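Local coordinates for protein bifunctional enzyme cysn/cysc (Mycobacterium tuberculosis, PDB 4BZP) that catalyses, as an APS kinase, the ATP-dependent phosphorylation of adenosine 5'-phosphosulfate at its 3'-hydroxyl, a step of sulfate activation, at residues R4-K18 and A74-S86. Sequence-based numbering, arbitrary orientation. Where two conformers were deposited one is given.
Sequences RGKTVWFTGLSGSGK and ADCGHLVLVPAIS. With ADP (adenosine-5'-diphosphate), chain C.
The A74 carbonyl oxygen accepts hydrogen bonds from two amides on opposite faces of its plane: G5 N at 2.7 Å and G77 N, part of the Schellman motif ending helix 56-75. The axes of the parallel strands 6-11 and 79-82 approach to 4.7 Å, and V80 N, V8 N, V82 N and F10 N hydrogen-bond in turn to K6 O, V80 O, V8 O and V82 O. T7 and V80 lie side by side on one face of the sheet; on the other, CD2 of L81 rests 3.9 Å from CB of V8. CG1 of V82 sits over one face of the W9 six-membered ring, 4.0 Å from its centroid, in a CH-pi contact; W9 chi1 (-167°) sets CG opposite the backbone N. G12 N hydrogen-bonds to I85 O at 3.2 Å where the P-loop (Walker A) begins. The K18 chain, CD 3.3 Å from A84 O, bends at chi3 (-61°) and chi4 (-69°), and NZ donates hydrogen bonds to G12 O, from above the carbonyl plane, and to ADP O2B at 2.7 Å. Strand 6-11 is central in the P-loop kinase sheet, between 79-82 (next to 36-38) and 106-111; helix 18-31 packs on F10, L79 and L81, helix 56-75 on T7 and V80.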
ATOM      1  N   ARG A   4      -1.140 -16.122  -4.300  1.00 21.29           N
ATOM      2  CA  ARG A   4      -0.436 -14.889  -4.637  1.00 20.38           C
ATOM      3  C   ARG A   4      -0.766 -14.408  -6.038  1.00 17.41           C
ATOM      4  O   ARG A   4      -0.906 -15.180  -7.002  1.00 18.85           O
ATOM      5  CB  ARG A   4       1.085 -15.110  -4.586  1.00 22.74           C
ATOM      6  CG  ARG A   4       1.704 -14.904  -3.220  1.00 26.38           C
ATOM      7  CD  ARG A   4       3.122 -15.464  -3.254  1.00 28.36           C
ATOM      8  NE  ARG A   4       3.783 -15.320  -1.976  1.00 32.73           N
ATOM      9  CZ  ARG A   4       5.008 -15.772  -1.703  1.00 33.82           C
ATOM     10  NH1 ARG A   4       5.753 -16.395  -2.643  1.00 28.76           N
ATOM     11  NH2 ARG A   4       5.480 -15.599  -0.464  1.00 34.98           N
ATOM     12  N   GLY A   5      -0.915 -13.090  -6.122  1.00 12.87           N
ATOM     13  CA  GLY A   5      -1.061 -12.414  -7.390  1.00 10.78           C
ATOM     14  C   GLY A   5       0.306 -12.152  -8.042  1.00  9.90           C
ATOM     15  O   GLY A   5       1.311 -12.756  -7.691  1.00 10.21           O
ATOM     16  N   LYS A   6       0.297 -11.241  -8.961  1.00  8.71           N
ATOM     17  CA  LYS A   6       1.436 -10.950  -9.814  1.00  8.33           C
ATOM     18  C   LYS A   6       1.343  -9.501 -10.168  1.00  7.54           C
ATOM     19  O   LYS A   6       0.263  -8.888 -10.054  1.00  7.32           O
ATOM     20  CB  LYS A   6       1.320 -11.733 -11.121  1.00  9.68           C
ATOM     21  CG  LYS A   6       1.092 -13.224 -10.995  1.00 12.12           C
ATOM     22  CD  LYS A   6       1.000 -13.944 -12.293  1.00 14.04           C
ATOM     23  CE  LYS A   6       0.691 -15.433 -12.020  1.00 17.27           C
ATOM     24  NZ  LYS A   6       0.348 -16.065 -13.322  1.00 20.82           N
ATOM     25  N   THR A   7       2.451  -8.956 -10.682  1.00  6.64           N
ATOM     26  CA  THR A   7       2.489  -7.562 -11.139  1.00  6.46           C
ATOM     27  C   THR A   7       2.897  -7.395 -12.580  1.00  5.97           C
ATOM     28  O   THR A   7       3.896  -7.966 -13.019  1.00  6.04           O
ATOM     29  CB  THR A   7       3.435  -6.707 -10.262  1.00  6.06           C
ATOM     30  OG1 THR A   7       2.902  -6.704  -8.917  1.00  5.73           O
ATOM     31  CG2 THR A   7       3.594  -5.261 -10.757  1.00  6.19           C
ATOM     32  N   VAL A   8       2.109  -6.611 -13.325  1.00  5.64           N
ATOM     33  CA  VAL A   8       2.472  -6.149 -14.635  1.00  6.27           C
ATOM     34  C   VAL A   8       2.919  -4.701 -14.530  1.00  5.79           C
ATOM     35  O   VAL A   8       2.123  -3.841 -14.151  1.00  6.66           O
ATOM     36  CB  VAL A   8       1.281  -6.261 -15.604  1.00  7.07           C
ATOM     37  CG1 VAL A   8       1.691  -5.770 -16.986  1.00  8.75           C
ATOM     38  CG2 VAL A   8       0.776  -7.682 -15.656  1.00  8.30           C
ATOM     39  N   TRP A   9       4.171  -4.427 -14.848  1.00  5.88           N
ATOM     40  CA  TRP A   9       4.810  -3.115 -14.708  1.00  6.11           C
ATOM     41  C   TRP A   9       4.984  -2.565 -16.092  1.00  6.22           C
ATOM     42  O   TRP A   9       5.864  -3.033 -16.882  1.00  6.20           O
ATOM     43  CB  TRP A   9       6.147  -3.270 -14.003  1.00  6.89           C
ATOM     44  CG  TRP A   9       6.793  -2.025 -13.520  1.00  7.66           C
ATOM     45  CD1 TRP A   9       7.622  -1.234 -14.201  1.00 10.27           C
ATOM     46  CD2 TRP A   9       6.649  -1.443 -12.199  1.00  8.15           C
ATOM     47  NE1 TRP A   9       7.995  -0.166 -13.412  1.00 10.98           N
ATOM     48  CE2 TRP A   9       7.436  -0.297 -12.170  1.00  8.60           C
ATOM     49  CE3 TRP A   9       5.947  -1.791 -11.048  1.00  7.43           C
ATOM     50  CZ2 TRP A   9       7.533   0.512 -11.012  1.00  8.41           C
ATOM     51  CZ3 TRP A   9       6.058  -0.959  -9.937  1.00  8.46           C
ATOM     52  CH2 TRP A   9       6.814   0.139  -9.965  1.00  8.10           C
ATOM     53  N   PHE A  10       4.176  -1.586 -16.461  0.50  5.84           N
ATOM     54  CA  PHE A  10       4.342  -0.963 -17.727  0.50  5.96           C
ATOM     55  C   PHE A  10       5.519  -0.010 -17.732  0.50  6.25           C
ATOM     56  O   PHE A  10       6.114   0.448 -16.707  0.50  6.37           O
ATOM     57  CB  PHE A  10       3.097  -0.211 -18.139  0.50  5.92           C
ATOM     58  CG  PHE A  10       1.938  -1.088 -18.432  0.50  5.69           C
ATOM     59  CD1 PHE A  10       1.110  -1.509 -17.414  0.50  6.06           C
ATOM     60  CD2 PHE A  10       1.687  -1.522 -19.721  0.50  6.02           C
ATOM     61  CE1 PHE A  10       0.065  -2.358 -17.673  0.50  5.93           C
ATOM     62  CE2 PHE A  10       0.644  -2.374 -19.984  0.50  5.77           C
ATOM     63  CZ  PHE A  10      -0.209  -2.748 -18.962  0.50  5.95           C
ATOM     64  N   THR A  11       5.872   0.328 -18.936  1.00  5.69           N
ATOM     65  CA  THR A  11       6.860   1.414 -19.132  1.00  5.80           C
ATOM     66  C   THR A  11       6.691   1.913 -20.556  1.00  5.75           C
ATOM     67  O   THR A  11       6.359   1.155 -21.455  1.00  5.83           O
ATOM     68  CB  THR A  11       8.294   0.942 -18.816  1.00  6.21           C
ATOM     69  OG1 THR A  11       9.194   2.046 -19.030  1.00  6.21           O
ATOM     70  CG2 THR A  11       8.715  -0.250 -19.665  1.00  6.47           C
ATOM     71  N   GLY A  12       6.887   3.197 -20.751  1.00  4.97           N
ATOM     72  CA  GLY A  12       6.785   3.847 -22.043  1.00  5.03           C
ATOM     73  C   GLY A  12       6.478   5.313 -21.897  1.00  4.86           C
ATOM     74  O   GLY A  12       6.029   5.778 -20.840  1.00  4.83           O
ATOM     75  N   LEU A  13       6.620   6.032 -23.002  1.00  5.49           N
ATOM     76  CA  LEU A  13       6.374   7.419 -23.041  1.00  5.73           C
ATOM     77  C   LEU A  13       4.959   7.807 -22.639  1.00  5.58           C
ATOM     78  O   LEU A  13       4.019   7.026 -22.760  1.00  5.13           O
ATOM     79  CB  LEU A  13       6.654   7.979 -24.441  1.00  6.81           C
ATOM     80  CG  LEU A  13       8.076   7.839 -24.938  1.00  7.76           C
ATOM     81  CD1 LEU A  13       8.165   8.318 -26.389  1.00  9.59           C
ATOM     82  CD2 LEU A  13       9.061   8.634 -24.110  1.00  7.88           C
ATOM     83  N   SER A  14       4.771   9.031 -22.173  1.00  5.10           N
ATOM     84  CA  SER A  14       3.432   9.577 -21.997  1.00  5.44           C
ATOM     85  C   SER A  14       2.634   9.399 -23.286  1.00  5.27           C
ATOM     86  O   SER A  14       3.122   9.715 -24.366  1.00  5.12           O
ATOM     87  CB  SER A  14       3.496  11.066 -21.659  1.00  5.66           C
ATOM     88  OG  SER A  14       2.244  11.601 -21.398  1.00  6.58           O
ATOM     89  N   GLY A  15       1.441   8.838 -23.177  1.00  5.32           N
ATOM     90  CA  GLY A  15       0.558   8.639 -24.325  1.00  5.36           C
ATOM     91  C   GLY A  15       0.867   7.404 -25.144  1.00  5.19           C
ATOM     92  O   GLY A  15       0.244   7.238 -26.193  1.00  5.63           O
ATOM     93  N   SER A  16       1.704   6.517 -24.661  1.00  5.65           N
ATOM     94  CA  SER A  16       2.000   5.286 -25.379  1.00  6.07           C
ATOM     95  C   SER A  16       0.976   4.199 -25.237  1.00  6.31           C
ATOM     96  O   SER A  16       0.970   3.240 -26.043  1.00  7.75           O
ATOM     97  CB  SER A  16       3.397   4.783 -24.995  1.00  6.28           C
ATOM     98  OG  SER A  16       3.496   4.472 -23.617  1.00  6.23           O
ATOM     99  N   GLY A  17       0.078   4.360 -24.267  1.00  6.13           N
ATOM    100  CA  GLY A  17      -1.033   3.431 -24.095  1.00  5.86           C
ATOM    101  C   GLY A  17      -1.039   2.632 -22.821  1.00  6.02           C
ATOM    102  O   GLY A  17      -1.824   1.701 -22.695  1.00  5.99           O
ATOM    103  N   LYS A  18      -0.168   2.915 -21.865  1.00  5.19           N
ATOM    104  CA  LYS A  18      -0.074   2.132 -20.648  1.00  4.83           C
ATOM    105  C   LYS A  18      -1.365   2.065 -19.867  1.00  5.03           C
ATOM    106  O   LYS A  18      -1.816   0.964 -19.502  1.00  5.59           O
ATOM    107  CB  LYS A  18       1.017   2.742 -19.739  1.00  4.73           C
ATOM    108  CG  LYS A  18       2.418   2.865 -20.362  1.00  4.93           C
ATOM    109  CD  LYS A  18       3.410   3.584 -19.409  1.00  4.92           C
ATOM    110  CE  LYS A  18       3.053   4.998 -19.028  1.00  5.12           C
ATOM    111  NZ  LYS A  18       3.164   5.916 -20.171  1.00  5.61           N
ATOM    112  N   ALA A  74      -0.258  -7.754  -4.454  1.00  8.56           N
ATOM    113  CA  ALA A  74      -0.078  -9.090  -5.027  1.00  9.85           C
ATOM    114  C   ALA A  74      -0.081 -10.151  -3.979  1.00 12.68           C
ATOM    115  O   ALA A  74      -0.677 -11.215  -4.146  1.00 12.98           O
ATOM    116  CB  ALA A  74       1.208  -9.126  -5.833  1.00  9.83           C
ATOM    117  N   ASP A  75       0.552  -9.897  -2.876  1.00 14.58           N
ATOM    118  CA  ASP A  75       0.579 -10.887  -1.807  1.00 19.82           C
ATOM    119  C   ASP A  75      -0.849 -11.095  -1.244  1.00 20.58           C
ATOM    120  O   ASP A  75      -1.156 -12.221  -0.808  1.00 27.66           O
ATOM    121  CB  ASP A  75       1.645 -10.453  -0.784  1.00 23.39           C
ATOM    122  CG  ASP A  75       1.854 -11.471   0.271  1.00 27.92           C
ATOM    123  OD1 ASP A  75       2.518 -12.487  -0.050  1.00 34.09           O
ATOM    124  OD2 ASP A  75       1.332 -11.217   1.372  1.00 27.23           O
ATOM    125  N   CYS A  76      -1.720 -10.081  -1.300  1.00 19.40           N
ATOM    126  CA  CYS A  76      -3.153 -10.139  -0.981  1.00 19.03           C
ATOM    127  C   CYS A  76      -4.031 -10.784  -2.104  1.00 16.77           C
ATOM    128  O   CYS A  76      -5.245 -10.753  -2.028  1.00 17.43           O
ATOM    129  CB  CYS A  76      -3.695  -8.710  -0.689  1.00 19.22           C
ATOM    130  SG  CYS A  76      -3.216  -8.102   0.883  1.00 29.86           S
ATOM    131  N   GLY A  77      -3.394 -11.260  -3.178  1.00 13.07           N
ATOM    132  CA  GLY A  77      -4.060 -12.034  -4.204  1.00 12.05           C
ATOM    133  C   GLY A  77      -4.397 -11.315  -5.504  1.00 11.28           C
ATOM    134  O   GLY A  77      -5.010 -11.901  -6.415  1.00 13.89           O
ATOM    135  N   HIS A  78      -4.086 -10.036  -5.609  1.00  9.61           N
ATOM    136  CA  HIS A  78      -4.475  -9.262  -6.770  1.00  9.03           C
ATOM    137  C   HIS A  78      -3.474  -9.333  -7.930  1.00  8.02           C
ATOM    138  O   HIS A  78      -2.275  -9.450  -7.692  1.00  8.18           O
ATOM    139  CB  HIS A  78      -4.617  -7.782  -6.379  1.00  9.99           C
ATOM    140  CG  HIS A  78      -5.579  -7.543  -5.276  1.00 11.96           C
ATOM    141  ND1 HIS A  78      -6.929  -7.426  -5.505  1.00 15.59           N
ATOM    142  CD2 HIS A  78      -5.390  -7.376  -3.960  1.00 12.75           C
ATOM    143  CE1 HIS A  78      -7.540  -7.204  -4.341  1.00 15.47           C
ATOM    144  NE2 HIS A  78      -6.625  -7.195  -3.392  1.00 14.68           N
ATOM    145  N   LEU A  79      -4.022  -9.201  -9.135  1.00  7.51           N
ATOM    146  CA  LEU A  79      -3.254  -9.000 -10.333  1.00  7.47           C
ATOM    147  C   LEU A  79      -3.103  -7.498 -10.456  1.00  6.96           C
ATOM    148  O   LEU A  79      -4.065  -6.795 -10.716  1.00  7.64           O
ATOM    149  CB  LEU A  79      -3.946  -9.614 -11.545  1.00  9.08           C
ATOM    150  CG  LEU A  79      -3.147  -9.650 -12.859  1.00 11.00           C
ATOM    151  CD1 LEU A  79      -3.007  -8.294 -13.501  1.00 12.27           C
ATOM    152  CD2 LEU A  79      -1.790 -10.294 -12.661  1.00 12.56           C
ATOM    153  N   VAL A  80      -1.891  -7.010 -10.218  1.00  6.13           N
ATOM    154  CA  VAL A  80      -1.608  -5.572 -10.123  1.00  5.99           C
ATOM    155  C   VAL A  80      -1.078  -5.046 -11.456  1.00  5.76           C
ATOM    156  O   VAL A  80      -0.184  -5.659 -12.024  1.00  6.45           O
ATOM    157  CB  VAL A  80      -0.606  -5.255  -9.013  1.00  5.99           C
ATOM    158  CG1 VAL A  80      -0.422  -3.749  -8.810  1.00  6.62           C
ATOM    159  CG2 VAL A  80      -1.068  -5.878  -7.685  1.00  6.58           C
ATOM    160  N   LEU A  81      -1.621  -3.951 -11.919  1.00  5.76           N
ATOM    161  CA  LEU A  81      -1.257  -3.341 -13.209  1.00  6.09           C
ATOM    162  C   LEU A  81      -0.757  -1.958 -12.916  1.00  5.76           C
ATOM    163  O   LEU A  81      -1.514  -1.139 -12.328  1.00  6.14           O
ATOM    164  CB  LEU A  81      -2.479  -3.292 -14.096  1.00  7.01           C
ATOM    165  CG  LEU A  81      -3.053  -4.677 -14.395  1.00  8.37           C
ATOM    166  CD1 LEU A  81      -4.560  -4.701 -14.511  1.00  8.68           C
ATOM    167  CD2 LEU A  81      -2.437  -5.222 -15.674  1.00  9.21           C
ATOM    168  N   VAL A  82       0.492  -1.654 -13.256  1.00  5.52           N
ATOM    169  CA  VAL A  82       1.126  -0.371 -12.880  1.00  5.82           C
ATOM    170  C   VAL A  82       1.489   0.376 -14.139  1.00  6.16           C
ATOM    171  O   VAL A  82       2.503   0.068 -14.802  1.00  6.14           O
ATOM    172  CB  VAL A  82       2.377  -0.617 -12.055  1.00  6.32           C
ATOM    173  CG1 VAL A  82       2.969   0.720 -11.593  1.00  6.95           C
ATOM    174  CG2 VAL A  82       2.074  -1.507 -10.875  1.00  6.56           C
ATOM    175  N   PRO A  83       0.683   1.404 -14.494  1.00  6.08           N
ATOM    176  CA  PRO A  83       0.951   2.139 -15.725  1.00  6.56           C
ATOM    177  C   PRO A  83       1.802   3.383 -15.589  1.00  7.87           C
ATOM    178  O   PRO A  83       1.444   4.446 -16.195  1.00 10.30           O
ATOM    179  CB  PRO A  83      -0.444   2.513 -16.173  1.00  6.87           C
ATOM    180  CG  PRO A  83      -1.185   2.738 -14.909  1.00  6.98           C
ATOM    181  CD  PRO A  83      -0.667   1.695 -13.972  1.00  6.82           C
ATOM    182  N   ALA A  84       2.992   3.230 -15.060  1.00  7.94           N
ATOM    183  CA  ALA A  84       3.910   4.365 -14.871  1.00  7.92           C
ATOM    184  C   ALA A  84       4.886   4.462 -16.021  1.00  7.52           C
ATOM    185  O   ALA A  84       5.220   3.467 -16.677  1.00  8.50           O
ATOM    186  CB  ALA A  84       4.630   4.235 -13.548  1.00 10.05           C
ATOM    187  N   ILE A  85       5.351   5.660 -16.290  1.00  6.74           N
ATOM    188  CA  ILE A  85       6.291   5.885 -17.364  1.00  6.31           C
ATOM    189  C   ILE A  85       7.549   5.072 -17.111  1.00  6.68           C
ATOM    190  O   ILE A  85       8.076   4.436 -18.045  1.00  6.09           O
ATOM    191  CB  ILE A  85       6.612   7.359 -17.557  1.00  6.18           C
ATOM    192  CG1 ILE A  85       5.380   8.074 -18.123  1.00  6.38           C
ATOM    193  CG2 ILE A  85       7.803   7.589 -18.527  1.00  6.43           C
ATOM    194  CD1 ILE A  85       5.514   9.561 -18.161  1.00  7.05           C
ATOM    195  N   SER A  86       8.062   5.154 -15.862  1.00  6.47           N
ATOM    196  CA  SER A  86       9.235   4.388 -15.425  0.50  6.81           C
ATOM    197  C   SER A  86      10.377   4.585 -16.438  1.00  6.64           C
ATOM    198  O   SER A  86      10.782   3.613 -17.093  1.00  6.56           O
ATOM    199  CB  SER A  86       8.849   2.891 -15.321  0.50  7.06           C
ATOM    200  OG  SER A  86       8.036   2.649 -14.184  0.50  7.71           O
TER
HETATM  201  PB  ADP C1191      -0.264   6.441 -21.213  0.70  5.29           P
HETATM  202  O1B ADP C1191       0.138   7.927 -20.933  0.70  5.70           O
HETATM  203  O2B ADP C1191       0.901   5.577 -21.571  0.70  5.20           O
HETATM  204  O3B ADP C1191      -1.170   5.909 -20.154  0.70  5.76           O
HETATM  205  PA  ADP C1191      -2.697   6.373 -22.836  0.70  7.19           P
HETATM  206  O1A ADP C1191      -3.388   7.507 -22.198  0.70  7.52           O
HETATM  207  O2A ADP C1191      -3.145   4.993 -22.457  0.70  6.86           O
HETATM  208  O3A ADP C1191      -1.140   6.516 -22.568  0.70  6.17           O
HETATM  209  O5' ADP C1191      -2.711   6.428 -24.447  0.70  7.05           O
HETATM  210  C5' ADP C1191      -2.768   7.671 -25.106  0.70  6.80           C
HETATM  211  C4' ADP C1191      -4.007   7.625 -26.008  0.70  6.68           C
HETATM  212  O4' ADP C1191      -3.662   6.909 -27.178  0.70  6.81           O
HETATM  213  C3' ADP C1191      -5.302   7.016 -25.450  0.70  6.92           C
HETATM  214  O3' ADP C1191      -6.239   8.046 -25.237  0.70  7.19           O
HETATM  215  C2' ADP C1191      -5.826   6.207 -26.582  0.70  7.57           C
HETATM  216  O2' ADP C1191      -6.981   6.915 -27.113  0.70  9.63           O
HETATM  217  C1' ADP C1191      -4.762   6.146 -27.631  0.70  7.29           C
HETATM  218  N9  ADP C1191      -4.256   4.774 -27.804  0.70  7.54           N
HETATM  219  C8  ADP C1191      -3.459   4.127 -26.903  0.70  7.76           C
HETATM  220  N7  ADP C1191      -3.134   2.885 -27.301  0.70  7.86           N
HETATM  221  C5  ADP C1191      -3.730   2.755 -28.531  0.70  7.41           C
HETATM  222  C6  ADP C1191      -3.789   1.660 -29.466  0.70  7.36           C
HETATM  223  N6  ADP C1191      -3.142   0.496 -29.254  0.70  7.63           N
HETATM  224  N1  ADP C1191      -4.526   1.912 -30.578  0.70  7.07           N
HETATM  225  C2  ADP C1191      -5.156   3.063 -30.785  0.70  7.49           C
HETATM  226  N3  ADP C1191      -5.182   4.129 -29.944  0.70  7.28           N
HETATM  227  C4  ADP C1191      -4.502   3.952 -28.792  0.70  7.36           C
HETATM  228  O   HOH W   1       5.480   1.321 -14.150  1.00 17.06           O